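Phytoene synthase (PDB 5IYS) probably condenses two isoprenoid diphosphates head to head into a long-chain carotenoid precursor, working with magnesium in an all-helical terpene synthase fold. Local coordinates at residues E163-T168 against S244-Y249; L212-A217 against I255-H260. All coordinates share one frame; numbering follows the deposited sequence.

Interaction 1 (E163-T168 against S244-Y249); sequences EAMQLT and SAAFIY. With FPS (S-[(2E,6E)-3,7,11-trimethyldodeca-2,6,10-trienyl] trihydrogen thiodiphosphate), chain G.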
ATOM      1  N   GLU A 163       6.078  -2.458  -3.339  1.00 16.01           N
ATOM      2  CA  GLU A 163       7.122  -2.960  -2.470  1.00 13.49           C
ATOM      3  C   GLU A 163       7.825  -1.893  -1.622  1.00 15.04           C
ATOM      4  O   GLU A 163       8.069  -2.106  -0.433  1.00 16.46           O
ATOM      5  CB  GLU A 163       8.163  -3.790  -3.260  1.00 16.01           C
ATOM      6  CG  GLU A 163       9.065  -4.619  -2.351  1.00 16.89           C
ATOM      7  CD  GLU A 163      10.225  -5.267  -3.132  1.00 29.94           C
ATOM      8  OE1 GLU A 163      10.142  -5.370  -4.374  1.00 37.47           O
ATOM      9  OE2 GLU A 163      11.250  -5.622  -2.517  1.00 33.24           O
ATOM     10  N   ALA A 164       8.199  -0.771  -2.227  1.00 13.92           N
ATOM     11  CA  ALA A 164       8.845   0.300  -1.466  1.00 16.60           C
ATOM     12  C   ALA A 164       7.926   0.734  -0.312  1.00 17.50           C
ATOM     13  O   ALA A 164       8.388   1.075   0.783  1.00 16.10           O
ATOM     14  CB  ALA A 164       9.147   1.513  -2.405  1.00 14.79           C
ATOM     15  N   MET A 165       6.648   0.919  -0.622  1.00 15.39           N
ATOM     16  CA  MET A 165       5.703   1.348   0.410  1.00 15.86           C
ATOM     17  C   MET A 165       5.530   0.324   1.534  1.00 16.47           C
ATOM     18  O   MET A 165       5.408   0.686   2.719  1.00 16.60           O
ATOM     19  CB  MET A 165       4.359   1.675  -0.251  1.00 14.81           C
ATOM     20  CG  MET A 165       4.352   3.043  -0.936  1.00 15.20           C
ATOM     21  SD  MET A 165       2.753   3.296  -1.797  1.00 24.03           S
ATOM     22  CE  MET A 165       3.048   4.948  -2.413  1.00 23.50           C
ATOM     23  N   GLN A 166       5.460  -0.950   1.171  1.00 15.83           N
ATOM     24  CA  GLN A 166       5.261  -1.994   2.178  1.00 18.60           C
ATOM     25  C   GLN A 166       6.515  -2.045   3.072  1.00 19.30           C
ATOM     26  O   GLN A 166       6.377  -2.214   4.275  1.00 15.72           O
ATOM     27  CB  GLN A 166       5.026  -3.355   1.510  1.00 19.36           C
ATOM     28  CG  GLN A 166       4.841  -4.517   2.466  1.00 23.27           C
ATOM     29  CD  GLN A 166       3.735  -4.261   3.473  1.00 33.59           C
ATOM     30  OE1 GLN A 166       3.969  -4.296   4.680  1.00 40.42           O
ATOM     31  NE2 GLN A 166       2.576  -3.848   2.984  1.00 31.45           N
ATOM     32  N   LEU A 167       7.709  -1.960   2.486  1.00 15.19           N
ATOM     33  CA  LEU A 167       8.953  -1.896   3.284  1.00 15.86           C
ATOM     34  C   LEU A 167       8.951  -0.704   4.235  1.00 17.47           C
ATOM     35  O   LEU A 167       9.430  -0.786   5.364  1.00 17.45           O
ATOM     36  CB  LEU A 167      10.172  -1.762   2.362  1.00 16.90           C
ATOM     37  CG  LEU A 167      10.602  -3.022   1.612  1.00 19.64           C
ATOM     38  CD1 LEU A 167      11.881  -2.777   0.834  1.00 21.16           C
ATOM     39  CD2 LEU A 167      10.763  -4.186   2.590  1.00 21.86           C
ATOM     40  N   THR A 168       8.493   0.442   3.738  1.00 14.30           N
ATOM     41  CA  THR A 168       8.354   1.634   4.582  1.00 16.78           C
ATOM     42  C   THR A 168       7.395   1.368   5.747  1.00 17.68           C
ATOM     43  O   THR A 168       7.674   1.711   6.904  1.00 20.54           O
ATOM     44  CB  THR A 168       7.810   2.808   3.734  1.00 15.92           C
ATOM     45  OG1 THR A 168       8.695   3.047   2.619  1.00 16.63           O
ATOM     46  CG2 THR A 168       7.670   4.076   4.575  1.00 17.64           C
ATOM     47  N   SER A 244       2.532  12.193  -5.516  1.00 17.25           N
ATOM     48  CA  SER A 244       2.167  12.603  -4.150  1.00 17.09           C
ATOM     49  C   SER A 244       2.059  11.418  -3.192  1.00 17.16           C
ATOM     50  O   SER A 244       2.630  11.428  -2.081  1.00 16.02           O
ATOM     51  CB  SER A 244       0.859  13.415  -4.123  1.00 15.08           C
ATOM     52  OG  SER A 244       1.052  14.615  -4.837  1.00 17.44           O
ATOM     53  N   ALA A 245       1.329  10.390  -3.606  1.00 15.70           N
ATOM     54  CA  ALA A 245       1.205   9.226  -2.734  1.00 14.50           C
ATOM     55  C   ALA A 245       2.592   8.667  -2.394  1.00 15.57           C
ATOM     56  O   ALA A 245       2.878   8.341  -1.233  1.00 15.75           O
ATOM     57  CB  ALA A 245       0.316   8.149  -3.352  1.00 14.04           C
ATOM     58  N   ALA A 246       3.450   8.541  -3.408  1.00 14.09           N
ATOM     59  CA  ALA A 246       4.782   8.022  -3.205  1.00 16.58           C
ATOM     60  C   ALA A 246       5.588   8.916  -2.234  1.00 16.45           C
ATOM     61  O   ALA A 246       6.283   8.387  -1.371  1.00 14.81           O
ATOM     62  CB  ALA A 246       5.509   7.860  -4.584  1.00 16.22           C
ATOM     63  N   PHE A 247       5.650  10.230  -2.503  1.00 13.62           N
ATOM     64  CA  PHE A 247       6.496  11.126  -1.703  1.00 16.71           C
ATOM     65  C   PHE A 247       5.988  11.215  -0.267  1.00 16.96           C
ATOM     66  O   PHE A 247       6.770  11.151   0.699  1.00 17.12           O
ATOM     67  CB  PHE A 247       6.502  12.537  -2.295  1.00 15.95           C
ATOM     68  CG  PHE A 247       7.538  12.760  -3.375  1.00 18.49           C
ATOM     69  CD1 PHE A 247       7.524  12.015  -4.539  1.00 19.51           C
ATOM     70  CD2 PHE A 247       8.353  13.893  -3.323  1.00 23.80           C
ATOM     71  CE1 PHE A 247       8.421  12.297  -5.600  1.00 19.79           C
ATOM     72  CE2 PHE A 247       9.218  14.205  -4.366  1.00 28.17           C
ATOM     73  CZ  PHE A 247       9.265  13.390  -5.500  1.00 23.73           C
ATOM     74  N   ILE A 248       4.672  11.295  -0.115  1.00 14.93           N
ATOM     75  CA  ILE A 248       4.123  11.306   1.249  1.00 16.10           C
ATOM     76  C   ILE A 248       4.465  10.018   2.004  1.00 15.81           C
ATOM     77  O   ILE A 248       4.838  10.074   3.180  1.00 16.42           O
ATOM     78  CB  ILE A 248       2.620  11.646   1.257  1.00 16.09           C
ATOM     79  CG1 ILE A 248       2.471  13.117   0.858  1.00 16.10           C
ATOM     80  CG2 ILE A 248       1.944  11.399   2.613  1.00 15.87           C
ATOM     81  CD1 ILE A 248       1.113  13.457   0.240  1.00 17.52           C
ATOM     82  N   TYR A 249       4.277   8.858   1.371  1.00 15.80           N
ATOM     83  CA  TYR A 249       4.558   7.618   2.080  1.00 17.11           C
ATOM     84  C   TYR A 249       6.057   7.501   2.415  1.00 15.17           C
ATOM     85  O   TYR A 249       6.406   7.153   3.543  1.00 15.84           O
ATOM     86  CB  TYR A 249       4.030   6.393   1.323  1.00 12.57           C
ATOM     87  CG  TYR A 249       3.510   5.357   2.279  1.00 18.66           C
ATOM     88  CD1 TYR A 249       2.307   5.551   2.946  1.00 19.92           C
ATOM     89  CD2 TYR A 249       4.280   4.249   2.604  1.00 18.81           C
ATOM     90  CE1 TYR A 249       1.817   4.603   3.813  1.00 21.15           C
ATOM     91  CE2 TYR A 249       3.810   3.279   3.485  1.00 19.45           C
ATOM     92  CZ  TYR A 249       2.590   3.482   4.093  1.00 22.11           C
ATOM     93  OH  TYR A 249       2.129   2.563   4.987  1.00 22.33           O
TER
HETATM   94  C1  FPS G 506      -0.643   1.491   3.427  1.00 41.38           C
HETATM   95  S1  FPS G 506      -2.392   1.418   3.520  1.00 41.48           S
HETATM   96  C2  FPS G 506      -0.370   1.010   2.013  1.00 37.31           C
HETATM   97  C3  FPS G 506       0.692   0.271   1.651  1.00 38.26           C
HETATM   98  C4  FPS G 506       1.736  -0.118   2.656  1.00 34.47           C
HETATM   99  C5  FPS G 506       0.890  -0.168   0.213  1.00 33.77           C
HETATM  100  C6  FPS G 506      -0.206   0.273  -0.756  1.00 33.25           C
HETATM  101  C7  FPS G 506       0.311   0.112  -2.171  1.00 23.11           C
HETATM  102  C8  FPS G 506      -0.002   0.977  -3.153  1.00 23.82           C
HETATM  103  C10 FPS G 506       0.472   0.642  -4.550  1.00 18.71           C
HETATM  104  C9  FPS G 506      -0.851   2.206  -2.931  1.00 24.60           C
HETATM  105  C11 FPS G 506       1.287   1.816  -5.099  1.00 20.62           C
HETATM  106  C12 FPS G 506       1.629   1.598  -6.564  1.00 17.93           C
HETATM  107  C13 FPS G 506       0.903   2.071  -7.602  1.00 20.11           C
HETATM  108  C14 FPS G 506       1.362   1.818  -9.015  1.00 20.31           C
HETATM  109  C15 FPS G 506      -0.350   2.882  -7.398  1.00 23.53           C
HETATM  110  PA  FPS G 506      -3.121   2.602   5.046  1.00 39.78           P
HETATM  111  O1A FPS G 506      -4.488   3.050   4.768  1.00 38.97           O
HETATM  112  O2A FPS G 506      -3.234   1.520   6.245  1.00 46.92           O
HETATM  113  O3A FPS G 506      -2.135   3.740   5.574  1.00 46.79           O
HETATM  114  PB  FPS G 506      -1.086   3.287   6.729  1.00 43.56           P
HETATM  115  O1B FPS G 506      -1.631   3.604   8.094  1.00 45.94           O
HETATM  116  O2B FPS G 506       0.181   4.013   6.342  1.00 39.85           O
HETATM  117  O3B FPS G 506      -0.790   1.803   6.736  1.00 50.92           O

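Interaction 2 (L212-A217 against I255-H260); sequences LWESLA and IVRKQH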
ATOM      1  N   LEU A 212      20.633  -2.402  10.369  1.00 26.27           N
ATOM      2  CA  LEU A 212      19.663  -3.204   9.647  1.00 26.09           C
ATOM      3  C   LEU A 212      18.544  -2.334   9.067  1.00 25.56           C
ATOM      4  O   LEU A 212      18.277  -2.399   7.870  1.00 25.29           O
ATOM      5  CB  LEU A 212      19.065  -4.264  10.574  1.00 25.39           C
ATOM      6  CG  LEU A 212      18.121  -5.316   9.979  1.00 23.71           C
ATOM      7  CD1 LEU A 212      17.876  -6.466  10.977  1.00 26.55           C
ATOM      8  CD2 LEU A 212      16.801  -4.700   9.531  1.00 25.11           C
ATOM      9  N   TRP A 213      17.943  -1.505   9.918  1.00 25.33           N
ATOM     10  CA  TRP A 213      16.952  -0.518   9.519  1.00 23.60           C
ATOM     11  C   TRP A 213      17.416   0.255   8.284  1.00 24.59           C
ATOM     12  O   TRP A 213      16.731   0.295   7.251  1.00 24.25           O
ATOM     13  CB  TRP A 213      16.644   0.428  10.679  1.00 22.21           C
ATOM     14  CG  TRP A 213      15.368   1.217  10.503  1.00 24.85           C
ATOM     15  CD1 TRP A 213      14.146   0.937  11.065  1.00 24.21           C
ATOM     16  CD2 TRP A 213      15.193   2.424   9.747  1.00 21.13           C
ATOM     17  NE1 TRP A 213      13.214   1.861  10.654  1.00 27.91           N
ATOM     18  CE2 TRP A 213      13.838   2.808   9.882  1.00 25.27           C
ATOM     19  CE3 TRP A 213      16.051   3.228   8.987  1.00 20.24           C
ATOM     20  CZ2 TRP A 213      13.322   3.972   9.297  1.00 19.87           C
ATOM     21  CZ3 TRP A 213      15.530   4.347   8.354  1.00 27.08           C
ATOM     22  CH2 TRP A 213      14.173   4.711   8.510  1.00 25.54           C
ATOM     23  N   GLU A 214      18.597   0.837   8.376  1.00 21.63           N
ATOM     24  CA  GLU A 214      19.130   1.627   7.278  1.00 24.68           C
ATOM     25  C   GLU A 214      19.417   0.814   6.029  1.00 23.06           C
ATOM     26  O   GLU A 214      19.208   1.307   4.923  1.00 24.15           O
ATOM     27  CB  GLU A 214      20.336   2.455   7.705  1.00 23.58           C
ATOM     28  CG  GLU A 214      19.957   3.642   8.584  1.00 27.64           C
ATOM     29  CD  GLU A 214      19.247   4.765   7.830  1.00 30.53           C
ATOM     30  OE1 GLU A 214      19.047   4.685   6.598  1.00 36.74           O
ATOM     31  OE2 GLU A 214      18.824   5.732   8.479  1.00 29.54           O
ATOM     32  N   SER A 215      19.823  -0.445   6.201  1.00 23.47           N
ATOM     33  CA  SER A 215      20.000  -1.304   5.050  1.00 25.74           C
ATOM     34  C   SER A 215      18.676  -1.460   4.293  1.00 24.83           C
ATOM     35  O   SER A 215      18.650  -1.499   3.060  1.00 25.00           O
ATOM     36  CB  SER A 215      20.461  -2.694   5.470  1.00 27.03           C
ATOM     37  OG  SER A 215      20.795  -3.455   4.329  1.00 27.77           O
ATOM     38  N   LEU A 216      17.630  -1.792   5.039  1.00 23.70           N
ATOM     39  CA  LEU A 216      16.314  -1.993   4.419  1.00 22.84           C
ATOM     40  C   LEU A 216      15.744  -0.668   3.900  1.00 23.28           C
ATOM     41  O   LEU A 216      15.099  -0.642   2.853  1.00 22.01           O
ATOM     42  CB  LEU A 216      15.359  -2.630   5.439  1.00 21.48           C
ATOM     43  CG  LEU A 216      14.101  -3.321   4.912  1.00 24.53           C
ATOM     44  CD1 LEU A 216      14.528  -4.446   3.963  1.00 33.36           C
ATOM     45  CD2 LEU A 216      13.244  -3.879   6.047  1.00 30.20           C
ATOM     46  N   ALA A 217      16.022   0.440   4.586  1.00 21.86           N
ATOM     47  CA  ALA A 217      15.541   1.743   4.133  1.00 23.70           C
ATOM     48  C   ALA A 217      16.176   2.145   2.806  1.00 24.46           C
ATOM     49  O   ALA A 217      15.502   2.615   1.879  1.00 22.37           O
ATOM     50  CB  ALA A 217      15.755   2.812   5.203  1.00 23.31           C
ATOM     51  N   ILE A 255      10.968  10.617   9.066  1.00 30.73           N
ATOM     52  CA  ILE A 255      10.364  10.793  10.378  1.00 31.66           C
ATOM     53  C   ILE A 255      11.047   9.886  11.401  1.00 32.54           C
ATOM     54  O   ILE A 255      11.371  10.331  12.506  1.00 31.89           O
ATOM     55  CB  ILE A 255       8.854  10.443  10.322  1.00 32.92           C
ATOM     56  CG1 ILE A 255       8.035  11.651   9.859  1.00 39.28           C
ATOM     57  CG2 ILE A 255       8.331   9.959  11.665  1.00 34.76           C
ATOM     58  CD1 ILE A 255       8.842  12.695   9.118  1.00 47.98           C
ATOM     59  N   VAL A 256      11.171   8.598  11.081  1.00 28.19           N
ATOM     60  CA  VAL A 256      11.772   7.636  12.005  1.00 28.71           C
ATOM     61  C   VAL A 256      13.228   8.012  12.263  1.00 27.33           C
ATOM     62  O   VAL A 256      13.711   7.942  13.391  1.00 29.56           O
ATOM     63  CB  VAL A 256      11.686   6.182  11.492  1.00 29.26           C
ATOM     64  CG1 VAL A 256      12.379   5.219  12.444  1.00 31.01           C
ATOM     65  CG2 VAL A 256      10.244   5.770  11.276  1.00 30.01           C
ATOM     66  N   ARG A 257      13.933   8.414  11.215  1.00 25.63           N
ATOM     67  CA  ARG A 257      15.294   8.905  11.406  1.00 28.26           C
ATOM     68  C   ARG A 257      15.324  10.129  12.335  1.00 30.32           C
ATOM     69  O   ARG A 257      16.121  10.179  13.266  1.00 29.78           O
ATOM     70  CB  ARG A 257      15.920   9.248  10.056  1.00 27.36           C
ATOM     71  CG  ARG A 257      16.200   8.065   9.176  1.00 27.88           C
ATOM     72  CD  ARG A 257      16.583   8.546   7.797  1.00 29.93           C
ATOM     73  NE  ARG A 257      17.065   7.462   6.952  1.00 25.33           N
ATOM     74  CZ  ARG A 257      16.605   7.203   5.736  1.00 27.00           C
ATOM     75  NH1 ARG A 257      15.685   7.995   5.202  1.00 26.49           N
ATOM     76  NH2 ARG A 257      17.127   6.220   5.014  1.00 22.29           N
ATOM     77  N   LYS A 258      14.435  11.098  12.119  1.00 31.30           N
ATOM     78  CA  LYS A 258      14.455  12.331  12.903  1.00 32.81           C
ATOM     79  C   LYS A 258      14.173  12.041  14.365  1.00 33.94           C
ATOM     80  O   LYS A 258      14.684  12.740  15.241  1.00 38.02           O
ATOM     81  CB  LYS A 258      13.441  13.363  12.393  1.00 34.97           C
ATOM     82  CG  LYS A 258      13.772  13.981  11.037  1.00 41.45           C
ATOM     83  CD  LYS A 258      15.250  14.328  10.890  1.00 54.65           C
ATOM     84  CE  LYS A 258      16.061  13.189  10.260  1.00 56.89           C
ATOM     85  NZ  LYS A 258      15.630  12.890   8.853  1.00 54.58           N
ATOM     86  N   GLN A 259      13.330  11.050  14.635  1.00 31.53           N
ATOM     87  CA  GLN A 259      13.040  10.639  16.004  1.00 33.45           C
ATOM     88  C   GLN A 259      14.086   9.649  16.504  1.00 33.90           C
ATOM     89  O   GLN A 259      13.872   8.921  17.475  1.00 34.68           O
ATOM     90  CB  GLN A 259      11.626  10.060  16.105  1.00 32.19           C
ATOM     91  CG  GLN A 259      10.515  11.100  15.832  1.00 34.87           C
ATOM     92  CD  GLN A 259       9.114  10.495  15.866  1.00 36.41           C
ATOM     93  OE1 GLN A 259       8.108  11.186  15.649  1.00 38.73           O
ATOM     94  NE2 GLN A 259       9.049   9.181  16.046  1.00 33.74           N
ATOM     95  N   HIS A 260      15.222   9.633  15.811  1.00 34.85           N
ATOM     96  CA  HIS A 260      16.397   8.849  16.202  1.00 34.21           C
ATOM     97  C   HIS A 260      16.110   7.346  16.288  1.00 34.93           C
ATOM     98  O   HIS A 260      16.586   6.653  17.203  1.00 33.43           O
ATOM     99  CB  HIS A 260      17.056   9.398  17.481  1.00 35.38           C
ATOM    100  CG  HIS A 260      17.151  10.894  17.526  1.00 34.29           C
ATOM    101  ND1 HIS A 260      17.946  11.623  16.661  1.00 33.46           N
ATOM    102  CD2 HIS A 260      16.523  11.800  18.314  1.00 32.08           C
ATOM    103  CE1 HIS A 260      17.786  12.914  16.902  1.00 31.37           C
ATOM    104  NE2 HIS A 260      16.923  13.047  17.894  1.00 34.31           N
TER

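Interaction 1 (E163-T168 against S244-Y249)
In the all-helical terpene synthase fold, Met-165 and Tyr-249 meet in the wall of the pocket of one of the two bound farnesyl thiodiphosphates (FPS). Their short helical segments run nearly parallel, 26° apart, with axes 10.5 Å from each other. Met-165 crosses the Tyr-249 ring obliquely: its CG lies 3.7 Å from CD2, and SD sits 5.1 Å from the ring centroid, a Met-aromatic contact. SD and CE continue the methionine chain in extended form (chi3 178°), and CE reaches the other backbone, 3.6 Å from Ala-246 CA. The same SD packs on the ligand's isoprenoid chain, 3.8 Å from FPS C8. At the ring edge, Tyr-249 CE2 comes within 3.1 Å of Met-165 O, while the hydroxyl OH donates to the diphosphate oxygen O2B of FPS at 2.8 Å. Asn-169, a magnesium ligand, also bonds to that hydroxyl, which ties the ring to the metal end of the site. Thr-168 turns CG2 to Tyr-249 O at 3.5 Å, while its OG1 bonds to Ala-164 O and to Tyr-224. Helix 28-34 packs here through Phe-30, which touches both Met-165 and Tyr-249; helix 207-227 does likewise through Tyr-224, and helix 272-287 packs against Ser-244 and Ile-248.

Interaction 2 (L212-A217 against I255-H260)
Glu-214 and Arg-257 join helices 207-227 and 236-258 by a bidentate salt bridge. The arginine meets the carboxylate with NE and NH2, one nitrogen to each oxygen: NE gives its hydrogen to OE2 and NH2 to OE1. The NE to OE2 distance is 2.9 Å, with an N-H...O angle of 162°. Both oxygens accept through their syn lone pairs, and the carboxylate and guanidinium planes are only 18° apart, so the paired groups lie nearly flat in one layer. An arginine chain extended from CG to NE spans the gap between helices whose nearest CA atoms, those of Glu-214 and Arg-257, are 9.2 Å apart.

The tight apolar part lies on the buried side, where Trp-213 packs against Val-256. The six-membered ring presents CZ2 to Val-256 CG1 at 3.5 Å. Its CZ3 stands over one face of the guanidinium, 3.7 Å from Arg-257 NE, with ring and guanidinium planes 79° apart. NE1 bonds to Leu-171 O, fastening the indole to helix 155-172, and the ring of Tyr-261 meets the indole edge-to-face.

By contrast, the Glu-214 and Arg-257 edge is partly exposed and polar, held by directed bonds instead of apolar packing. There Arg-257 NH1 has further partners in Glu-221 and Asn-254, and Glu-214 OE2 also bonds to Tyr-261 OH. Within 255-260 itself the helix ends in a Schellman motif, the C-terminal cap that follows the arginine: His-260, with positive phi, is its C-prime residue, His-260 N bonds to Arg-257 O, and Tyr-261 N to Val-256 O.

Helix 236-258 is common to both contacts, giving residues 244-249 to interaction 1 and its C-terminal end to interaction 2. Their centres are about 14 Å apart, that of interaction 1 about 7 Å from the centre of the chain and that of interaction 2 about 19 Å. The segments alternate along the sequence: 163-168, 212-217, 244-249, 255-260. Helices 155-172 and 207-227 thus each pair with the same later helix, and they touch each other where Leu-167 CD2 meets Leu-216 CD1 at 4.0 Å. The three helices pack together: 155-172 and 236-258 line the ligand pocket at interaction 1, and the salt bridge of interaction 2 ties 207-227 to 236-258 farther from the centre.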